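Local structure of AP endonuclease, family 2 (Brucella melitensis biovar Abortus, 3NGF) at residues V23-L26 with E27-L31; L120-K123 with A124-T128; F232-L235 with E236-G239. The protein probably interconverts hydroxypyruvate and its aldehyde isomer as a manganese-binding TIM-barrel isomerase of the AP endonuclease family 2 type. All coordinates share one frame; numbering follows the deposited sequence.

Contact 1: residues V23-L26 with E27-L31; sequences VPFL and ERFRL
Arg28 folds back along the start of its own helix to grip the carbonyl oxygen of Val23. Its CB lies 3.3 Å from Phe25 O. CG is 3.4 Å from both Pro24 O and Phe25 O. CD passes the CA of Phe25. The chain is extended from CG to NE, which carries the guanidinium back to the residues before the helix. There NE donates to Val23 O at 2.8 Å, and NH2 donates to the same atom at 3.0 Å. Val23 O lies in the guanidinium plane, so the two nitrogens hold it side-on. Phe25 N lies over one face of the guanidinium, toward its rim. NH1 comes to the edge of the Phe25 ring, with the two planes at 90°, and bonds to Leu16 O. Phe29 brings its ring edge to the face of Phe25, a T-shaped pair with centroids 5.3 Å apart. Val23 CG2 and Leu31 CD1 meet tip to tip at 3.5 Å. Water 1 bridges Leu26 O and Arg30 N. Leu26 and Phe29 also touch helix 50-59, and Phe25 meets the rings of Phe42 and Phe48. This is the N-terminal turn of helix 25-34, the helix of the first beta-alpha-beta unit of the TIM barrel, linking strands 11-15 and 39-41.

Contact 2: residues L120-K123 with A124-T128; sequences LDRK and ACEET
The guanidinium of Arg122 meets the carboxylate of Glu126 at its edge. Glu126 OE2 and water 2 both lie in the guanidinium plane. The carboxylate is turned nearly perpendicular to that plane, at 86°. Arg122 NE donates to Glu126 OE2 at 3.1 Å, a salt bridge with an N-H...O angle of 163°. The bond reaches the anti side of OE2. The Arg122 chain turns about CB-CG (chi2 67°), which brings CD and NE round to Glu126. Arg122 CG lies 3.5 Å from Glu126 OE2. Water 2 donates to OE2 and takes a weak bond from NH1. Both groups have further partners: Arg122 NH2 bonds to Phe161 O, and Glu126 OE1 forms a salt bridge with Arg174.

The next pair along the helix is Lys123 and Glu127. The lysine chain runs extended to CE and then turns. NZ reaches Glu127 OE2 from the syn side at 2.7 Å, a second salt bridge one residue further on.

Asp121 is the N-cap of helix 122-140. Its OD2 accepts from Ala124 N at 3.0 Å, again on the anti side. Its backbone O accepts from Cys125 N, the first of four successive i to i+4 bonds, followed by those from Glu126 N to Arg122 O, Glu127 N to Lys123 O and Thr128 N to Ala124 O. Before the cap, Leu120 CB packs on Cys125 SG at 3.6 Å.

The cap satisfies an amide of the first turn, which has no earlier helical carbonyl to bond. The negative charge of Asp121 probably also suits the positive end of the helix dipole. The two i to i+4 ion pairs link successive turns. Through the Phe161 carbonyl in a loop and Arg174 of helix 165-175, Arg122 and Glu126 join the helix start to both.

Contact 3: residues F232-L235 with E236-G239; sequences FSVL and ESVG
Phe232 O accepts from Glu236 N at 3.1 Å, and the CG of Glu236 sits 3.5 Å from the same oxygen. The Phe232 ring leads away from this turn, to strand 207-212 and an edge-to-face meeting with Phe12. Ser233 O takes the next helical bond, from Ser237 N at 3.0 Å. The CB of Ser237 lies against this oxygen too. The OG of Ser233 turns back to Tyr230 O. Val234 O has two donors. Val238 N donates to it at 3.0 Å. Ser237 OG comes in at a C=O...O angle of 121°, at 2.7 Å. The chi1 of 83° sets OG between the backbone N and the carbonyl carbon of Ser237, from where it can turn back to the preceding turn. The Val234 side chain packs on Thr197 and Ile200 of helix 196-202. Leu235 O meets Val238 CG2 at 3.2 Å, while the Leu235 side chain reaches Phe207 and Val210 of strand 207-212. Gly239 then leaves the helix with positive phi (85°), closing a Schellman motif. Val234 O thus keeps its helical bond from Val238 N, and the Ser237 hydroxyl is an additional donor. Past it, the Gly239 amide turns back to Glu236 O, so helix 228-237 ends in the Schellman turn.

In the fold
The three contacts lie in separate helices of one eight-stranded parallel barrel. Contacts 1 and 2 are helix starts, whereas contact 3 is a helix end. The centres of contacts 1 and 2 are about 40 Å apart, on opposite sides of the chain's centre. Contact 3 is about 31 Å from contact 1 and about 35 Å from contact 2, centre to centre. Glu150, Asp185, Gln211 and Glu247 bind the manganese. The Leu235 side chain of contact 3 is about 14 Å from the metal and about 9 Å from that of Gln211. The Arg28 side chain lies about 12 Å from that of Glu247, a predicted proton donor/acceptor. The Phe25 side chain is about 4 Å from a glycerol, probably from the crystallisation medium. Contact 2 is remote.

Contact 1: residues V23-L26 with E27-L31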
# COMPACT_ATOMS: atom_id res chain seq x y z
N VAL A 23 1.83 -7.31 -20.23
CA VAL A 23 2.95 -8.25 -20.22
C VAL A 23 2.99 -9.01 -18.89
O VAL A 23 2.40 -8.55 -17.91
CB VAL A 23 4.31 -7.54 -20.51
CG1 VAL A 23 4.28 -6.86 -21.90
CG2 VAL A 23 4.69 -6.55 -19.40
N PRO A 24 3.69 -10.17 -18.86
CA PRO A 24 3.85 -10.90 -17.59
C PRO A 24 4.66 -10.09 -16.57
O PRO A 24 5.39 -9.17 -16.93
CB PRO A 24 4.60 -12.18 -18.01
CG PRO A 24 4.52 -12.26 -19.49
CD PRO A 24 4.42 -10.82 -19.95
N PHE A 25 4.50 -10.45 -15.30
CA PHE A 25 5.01 -9.68 -14.18
C PHE A 25 6.48 -9.26 -14.31
O PHE A 25 6.81 -8.08 -14.16
CB PHE A 25 4.81 -10.49 -12.90
CG PHE A 25 5.33 -9.81 -11.64
CD1 PHE A 25 4.72 -8.68 -11.13
CD2 PHE A 25 6.42 -10.34 -10.96
CE1 PHE A 25 5.18 -8.08 -9.97
CE2 PHE A 25 6.89 -9.74 -9.81
CZ PHE A 25 6.26 -8.59 -9.32
N LEU A 26 7.35 -10.20 -14.63
CA LEU A 26 8.78 -9.86 -14.67
C LEU A 26 9.13 -8.81 -15.73
O LEU A 26 10.09 -8.04 -15.55
CB LEU A 26 9.64 -11.10 -14.81
CG LEU A 26 9.63 -12.06 -13.60
CD1 LEU A 26 10.56 -13.23 -13.83
CD2 LEU A 26 10.04 -11.34 -12.30
N GLU A 27 8.36 -8.77 -16.81
CA GLU A 27 8.56 -7.82 -17.90
C GLU A 27 8.09 -6.39 -17.53
O GLU A 27 8.43 -5.42 -18.22
CB GLU A 27 7.86 -8.32 -19.17
CG GLU A 27 8.60 -9.48 -19.88
CD GLU A 27 7.83 -10.17 -21.00
OE1 GLU A 27 7.95 -11.42 -21.13
OE2 GLU A 27 7.10 -9.46 -21.74
N ARG A 28 7.31 -6.26 -16.45
CA ARG A 28 6.70 -4.98 -16.07
C ARG A 28 7.71 -3.97 -15.52
O ARG A 28 7.51 -2.77 -15.62
CB ARG A 28 5.54 -5.19 -15.07
CG ARG A 28 4.46 -6.10 -15.68
CD ARG A 28 3.24 -6.33 -14.80
NE ARG A 28 2.45 -7.41 -15.35
CZ ARG A 28 1.65 -8.21 -14.67
NH1 ARG A 28 1.44 -8.01 -13.36
NH2 ARG A 28 0.99 -9.16 -15.31
N PHE A 29 8.80 -4.49 -14.93
CA PHE A 29 9.84 -3.63 -14.36
C PHE A 29 10.47 -2.74 -15.43
O PHE A 29 10.53 -1.51 -15.28
CB PHE A 29 10.90 -4.46 -13.63
CG PHE A 29 10.37 -5.18 -12.41
CD1 PHE A 29 10.50 -4.61 -11.15
CD2 PHE A 29 9.76 -6.42 -12.53
CE1 PHE A 29 10.02 -5.27 -10.02
CE2 PHE A 29 9.28 -7.08 -11.42
CZ PHE A 29 9.39 -6.50 -10.16
N ARG A 30 10.89 -3.35 -16.54
CA ARG A 30 11.45 -2.61 -17.68
C ARG A 30 10.43 -1.60 -18.25
O ARG A 30 10.77 -0.45 -18.56
CB ARG A 30 11.87 -3.56 -18.77
CG ARG A 30 12.47 -2.84 -20.01
CD ARG A 30 12.93 -3.81 -21.10
NE ARG A 30 11.83 -4.64 -21.63
CZ ARG A 30 10.95 -4.26 -22.56
NH1 ARG A 30 11.00 -3.04 -23.10
NH2 ARG A 30 10.02 -5.10 -22.95
N LEU A 31 9.20 -2.03 -18.42
CA LEU A 31 8.19 -1.11 -18.97
C LEU A 31 7.93 0.12 -18.07
O LEU A 31 7.78 1.24 -18.57
CB LEU A 31 6.91 -1.85 -19.31
CG LEU A 31 6.97 -2.93 -20.39
CD1 LEU A 31 5.51 -3.36 -20.70
CD2 LEU A 31 7.69 -2.49 -21.66
O HOH W 1 11.63 -6.27 -16.76

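Contact 2: residues L120-K123 with A124-T128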
# COMPACT_ATOMS: atom_id res chain seq x y z
N LEU A 120 -16.85 -11.69 13.58
CA LEU A 120 -15.97 -11.92 14.72
C LEU A 120 -16.20 -10.83 15.77
O LEU A 120 -16.76 -9.77 15.47
CB LEU A 120 -14.50 -11.95 14.29
CG LEU A 120 -14.07 -13.02 13.29
CD1 LEU A 120 -12.54 -12.94 13.07
CD2 LEU A 120 -14.49 -14.43 13.73
N ASP A 121 -15.80 -11.12 17.01
CA ASP A 121 -15.90 -10.14 18.09
C ASP A 121 -14.91 -8.98 17.86
O ASP A 121 -13.70 -9.19 17.72
CB ASP A 121 -15.64 -10.82 19.44
CG ASP A 121 -15.70 -9.85 20.60
OD1 ASP A 121 -16.82 -9.47 21.03
OD2 ASP A 121 -14.63 -9.45 21.09
N ARG A 122 -15.44 -7.76 17.79
CA ARG A 122 -14.64 -6.59 17.42
C ARG A 122 -13.49 -6.35 18.39
O ARG A 122 -12.37 -6.09 17.96
CB ARG A 122 -15.51 -5.34 17.32
CG ARG A 122 -14.76 -4.11 16.81
CD ARG A 122 -14.34 -4.31 15.35
NE ARG A 122 -13.45 -3.25 14.87
CZ ARG A 122 -13.05 -3.12 13.61
NH1 ARG A 122 -12.23 -2.12 13.28
NH2 ARG A 122 -13.48 -3.96 12.66
N LYS A 123 -13.75 -6.45 19.69
CA LYS A 123 -12.73 -6.23 20.69
C LYS A 123 -11.58 -7.24 20.55
O LYS A 123 -10.42 -6.86 20.63
CB LYS A 123 -13.33 -6.27 22.11
CG LYS A 123 -12.36 -5.93 23.24
CD LYS A 123 -13.02 -6.11 24.62
CE LYS A 123 -12.02 -5.93 25.77
NZ LYS A 123 -11.16 -7.14 26.01
N ALA A 124 -11.90 -8.52 20.34
CA ALA A 124 -10.86 -9.55 20.15
C ALA A 124 -10.03 -9.22 18.91
O ALA A 124 -8.80 -9.39 18.91
CB ALA A 124 -11.48 -10.92 19.99
N CYS A 125 -10.69 -8.75 17.86
CA CYS A 125 -9.98 -8.43 16.63
C CYS A 125 -9.00 -7.27 16.79
O CYS A 125 -7.86 -7.33 16.30
CB CYS A 125 -10.96 -8.09 15.49
SG CYS A 125 -11.93 -9.50 14.87
N GLU A 126 -9.46 -6.22 17.46
CA GLU A 126 -8.62 -5.05 17.71
C GLU A 126 -7.45 -5.40 18.62
O GLU A 126 -6.36 -4.92 18.40
CB GLU A 126 -9.43 -3.91 18.31
CG GLU A 126 -10.47 -3.35 17.35
CD GLU A 126 -11.27 -2.20 17.92
OE1 GLU A 126 -11.02 -1.79 19.09
OE2 GLU A 126 -12.19 -1.70 17.20
N GLU A 127 -7.70 -6.23 19.63
CA GLU A 127 -6.64 -6.70 20.52
C GLU A 127 -5.58 -7.49 19.76
O GLU A 127 -4.38 -7.31 19.99
CB GLU A 127 -7.21 -7.53 21.68
CG GLU A 127 -7.74 -6.64 22.78
CD GLU A 127 -8.41 -7.37 23.91
OE1 GLU A 127 -8.55 -8.62 23.85
OE2 GLU A 127 -8.82 -6.66 24.86
N THR A 128 -6.02 -8.35 18.85
CA THR A 128 -5.11 -9.20 18.07
C THR A 128 -4.32 -8.35 17.07
O THR A 128 -3.11 -8.55 16.90
CB THR A 128 -5.89 -10.33 17.38
OG1 THR A 128 -6.40 -11.24 18.39
CG2 THR A 128 -5.00 -11.07 16.38
O HOH W 2 -11.39 0.34 15.36

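Contact 3: residues F232-L235 with E236-G239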
# COMPACT_ATOMS: atom_id res chain seq x y z
N PHE A 232 -2.25 16.62 -5.11
CA PHE A 232 -0.76 16.59 -5.12
C PHE A 232 -0.20 17.84 -4.45
O PHE A 232 0.81 17.76 -3.73
CB PHE A 232 -0.17 16.48 -6.53
CG PHE A 232 -0.62 15.28 -7.32
CD1 PHE A 232 -1.09 14.12 -6.69
CD2 PHE A 232 -0.56 15.30 -8.70
CE1 PHE A 232 -1.51 13.05 -7.44
CE2 PHE A 232 -0.97 14.22 -9.45
CZ PHE A 232 -1.44 13.09 -8.82
N SER A 233 -0.85 18.98 -4.65
CA SER A 233 -0.36 20.25 -4.10
C SER A 233 -0.57 20.26 -2.58
O SER A 233 0.26 20.81 -1.85
CB SER A 233 -0.99 21.48 -4.78
OG SER A 233 -2.32 21.70 -4.34
N VAL A 234 -1.62 19.57 -2.13
CA VAL A 234 -1.90 19.45 -0.69
C VAL A 234 -0.80 18.60 -0.03
O VAL A 234 -0.27 18.97 1.03
CB VAL A 234 -3.31 18.84 -0.41
CG1 VAL A 234 -3.55 18.63 1.08
CG2 VAL A 234 -4.45 19.74 -1.02
N LEU A 235 -0.45 17.48 -0.66
CA LEU A 235 0.58 16.59 -0.12
C LEU A 235 1.87 17.37 0.05
O LEU A 235 2.58 17.22 1.08
CB LEU A 235 0.79 15.38 -1.03
CG LEU A 235 -0.37 14.38 -1.01
CD1 LEU A 235 -0.20 13.28 -2.06
CD2 LEU A 235 -0.53 13.76 0.40
N GLU A 236 2.19 18.19 -0.94
CA GLU A 236 3.43 19.00 -0.91
C GLU A 236 3.40 20.04 0.19
O GLU A 236 4.40 20.23 0.90
CB GLU A 236 3.67 19.68 -2.26
CG GLU A 236 4.11 18.72 -3.36
CD GLU A 236 5.48 18.10 -3.10
OE1 GLU A 236 6.43 18.84 -2.75
OE2 GLU A 236 5.59 16.86 -3.25
N SER A 237 2.23 20.68 0.35
CA SER A 237 1.99 21.71 1.37
C SER A 237 2.18 21.20 2.79
O SER A 237 2.74 21.92 3.62
CB SER A 237 0.58 22.37 1.21
OG SER A 237 -0.45 21.59 1.84
N VAL A 238 1.76 19.95 3.06
CA VAL A 238 1.93 19.38 4.39
C VAL A 238 3.33 18.79 4.62
O VAL A 238 3.63 18.35 5.72
CB VAL A 238 0.86 18.32 4.72
CG1 VAL A 238 -0.55 18.94 4.61
CG2 VAL A 238 0.99 17.09 3.82
N GLY A 239 4.18 18.80 3.60
CA GLY A 239 5.54 18.30 3.73
C GLY A 239 5.67 16.81 3.54
O GLY A 239 6.62 16.21 4.04